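Local coordinates for SPbeta prophage-derived aminoglycoside N(3')-acetyltransferase-like protein YokD (Bacillus subtilis, PDB 2NYG) that binds coenzyme A and probably acts as an N-acetyltransferase of the antibiotic acetyltransferase family, possibly contributing to antibiotic resistance, at residues Asp92-Arg95 with Glu96-Ala100. Sequence-based numbering, arbitrary orientation.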
ATOM      1  N   ASP A  92       7.764  21.673  16.592  1.00 73.12           N
ATOM      2  CA  ASP A  92       8.802  22.372  15.840  1.00 72.45           C
ATOM      3  C   ASP A  92       9.817  21.462  15.199  1.00 71.06           C
ATOM      4  O   ASP A  92      10.262  21.703  14.074  1.00 70.82           O
ATOM      5  CB  ASP A  92       9.494  23.408  16.729  1.00 73.65           C
ATOM      6  CG  ASP A  92       8.875  24.791  16.587  1.00 75.21           C
ATOM      7  OD1 ASP A  92       9.252  25.542  15.658  1.00 74.85           O
ATOM      8  OD2 ASP A  92       7.980  25.118  17.387  1.00 76.04           O
ATOM      9  N   ILE A  93      10.186  20.411  15.916  1.00 69.06           N
ATOM     10  CA  ILE A  93      11.149  19.474  15.366  1.00 67.05           C
ATOM     11  C   ILE A  93      10.350  18.658  14.343  1.00 65.94           C
ATOM     12  O   ILE A  93      10.896  18.055  13.413  1.00 66.18           O
ATOM     13  CB  ILE A  93      11.751  18.585  16.490  1.00 65.59           C
ATOM     14  CG1 ILE A  93      12.889  17.739  15.922  1.00 65.30           C
ATOM     15  CG2 ILE A  93      10.673  17.747  17.138  1.00 63.70           C
ATOM     16  CD1 ILE A  93      13.566  16.833  16.935  1.00 66.47           C
ATOM     17  N   ILE A  94       9.034  18.687  14.498  1.00 63.95           N
ATOM     18  CA  ILE A  94       8.172  17.974  13.575  1.00 61.51           C
ATOM     19  C   ILE A  94       8.069  18.635  12.206  1.00 61.22           C
ATOM     20  O   ILE A  94       8.087  17.938  11.191  1.00 60.99           O
ATOM     21  CB  ILE A  94       6.759  17.795  14.195  1.00 59.90           C
ATOM     22  CG1 ILE A  94       6.809  16.644  15.203  1.00 58.81           C
ATOM     23  CG2 ILE A  94       5.710  17.512  13.133  1.00 60.54           C
ATOM     24  CD1 ILE A  94       5.541  16.399  15.970  1.00 57.32           C
ATOM     25  N   ARG A  95       7.989  19.975  12.162  1.00 61.01           N
ATOM     26  CA  ARG A  95       7.860  20.679  10.893  1.00 62.12           C
ATOM     27  C   ARG A  95       9.215  20.648  10.310  1.00 62.09           C
ATOM     28  O   ARG A  95       9.361  20.692   9.115  1.00 63.03           O
ATOM     29  CB  ARG A  95       7.453  22.153  11.073  1.00 63.37           C
ATOM     30  CG  ARG A  95       6.208  22.420  11.857  1.00 66.06           C
ATOM     31  CD  ARG A  95       6.107  23.900  12.146  1.00 67.50           C
ATOM     32  NE  ARG A  95       4.967  24.238  12.976  1.00 69.82           N
ATOM     33  CZ  ARG A  95       4.626  25.485  13.247  1.00 71.58           C
ATOM     34  NH1 ARG A  95       5.339  26.494  12.753  1.00 73.74           N
ATOM     35  NH2 ARG A  95       3.574  25.716  14.005  1.00 71.43           N
ATOM     36  N   GLU A  96      10.200  20.573  11.178  1.00 62.35           N
ATOM     37  CA  GLU A  96      11.598  20.574  10.771  1.00 61.67           C
ATOM     38  C   GLU A  96      12.107  19.274  10.127  1.00 60.44           C
ATOM     39  O   GLU A  96      12.896  19.296   9.182  1.00 59.19           O
ATOM     40  CB  GLU A  96      12.438  20.895  12.005  1.00 63.13           C
ATOM     41  CG  GLU A  96      13.815  21.457  11.772  1.00 65.57           C
ATOM     42  CD  GLU A  96      14.557  21.593  13.098  1.00 67.44           C
ATOM     43  OE1 GLU A  96      13.920  22.052  14.076  1.00 67.80           O
ATOM     44  OE2 GLU A  96      15.762  21.255  13.176  1.00 65.69           O
ATOM     45  N   SER A  97      11.631  18.146  10.631  1.00 58.46           N
ATOM     46  CA  SER A  97      12.076  16.862  10.145  1.00 57.58           C
ATOM     47  C   SER A  97      11.025  16.052   9.410  1.00 57.96           C
ATOM     48  O   SER A  97      11.194  14.848   9.233  1.00 57.51           O
ATOM     49  CB  SER A  97      12.599  16.050  11.322  1.00 57.23           C
ATOM     50  OG  SER A  97      11.605  15.944  12.326  1.00 57.26           O
ATOM     51  N   MET A  98       9.948  16.684   8.962  1.00 56.15           N
ATOM     52  CA  MET A  98       8.919  15.922   8.261  1.00 53.33           C
ATOM     53  C   MET A  98       9.313  15.637   6.811  1.00 51.00           C
ATOM     54  O   MET A  98       9.530  16.559   6.022  1.00 49.63           O
ATOM     55  CB  MET A  98       7.592  16.672   8.305  1.00 53.96           C
ATOM     56  CG  MET A  98       6.432  15.898   7.745  1.00 54.80           C
ATOM     57  SD  MET A  98       4.912  16.824   7.925  1.00 57.41           S
ATOM     58  CE  MET A  98       4.612  16.659   9.657  1.00 56.44           C
ATOM     59  N   PRO A  99       9.423  14.347   6.442  1.00 48.94           N
ATOM     60  CA  PRO A  99       9.793  14.027   5.060  1.00 46.79           C
ATOM     61  C   PRO A  99       8.868  14.747   4.099  1.00 45.37           C
ATOM     62  O   PRO A  99       7.651  14.734   4.276  1.00 45.95           O
ATOM     63  CB  PRO A  99       9.610  12.517   4.992  1.00 46.33           C
ATOM     64  CG  PRO A  99       9.993  12.083   6.370  1.00 46.60           C
ATOM     65  CD  PRO A  99       9.299  13.119   7.248  1.00 48.57           C
ATOM     66  N   ALA A 100       9.452  15.390   3.098  1.00 43.53           N
ATOM     67  CA  ALA A 100       8.671  16.092   2.109  1.00 41.38           C
ATOM     68  C   ALA A 100       7.781  15.120   1.329  1.00 41.25           C
ATOM     69  O   ALA A 100       8.052  13.919   1.252  1.00 41.30           O
ATOM     70  CB  ALA A 100       9.586  16.822   1.167  1.00 39.97           C
TER
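The carbonyl oxygen of Ile93 accepts two hydrogen bonds from Ser97. The backbone N of Ser97 donates to it over 2.9 Å between N and O, with an N-H...O angle of 138°. The hydroxyl adds a second bond, modelled at 2.5 Å from OG to Ile93 O, a shortness that is doubtful at this resolution. A chi1 of 56° tucks OG in beside both backbone branches of Ser97, which turns the hydroxyl back toward Ile93 O.

One residue earlier, Glu96 N bonds Asp92 O at 3.1 Å. The Glu96 side chain runs extended into an exposed setting, and its OE1 stays 6.0 Å from Asp92 OD1, leaving the two like charges apart.

Asn46 ND2 of the second subunit is hydrogen-bonded both to Ser97 OG and to Ile94 O, so the buried hydroxyl is satisfied from both chains. Arg95 O is claimed within the chain by Arg209 NH2, while Arg209 NE bonds Met98 O, fastening the helix end and the departing chain to the strand 208-217.

On the apolar side, Met98 lays its methyl CE against Ile94 CG2 at 3.7 Å. A bend at chi3 (-74°) turns CE back toward the helix, and Trp211 also touches this side chain.

Ser97 is where helical geometry is lost: the arrangement is the C-terminal end of the short helix 93-96, a single turn closed by i to i+4 backbone bonds and a serine hydroxyl. It is set at the homodimer interface, away from the coenzyme A site of its own chain, although its partner Asn46 follows directly on the coenzyme A-binding residues Leu39-Val45 of the second subunit.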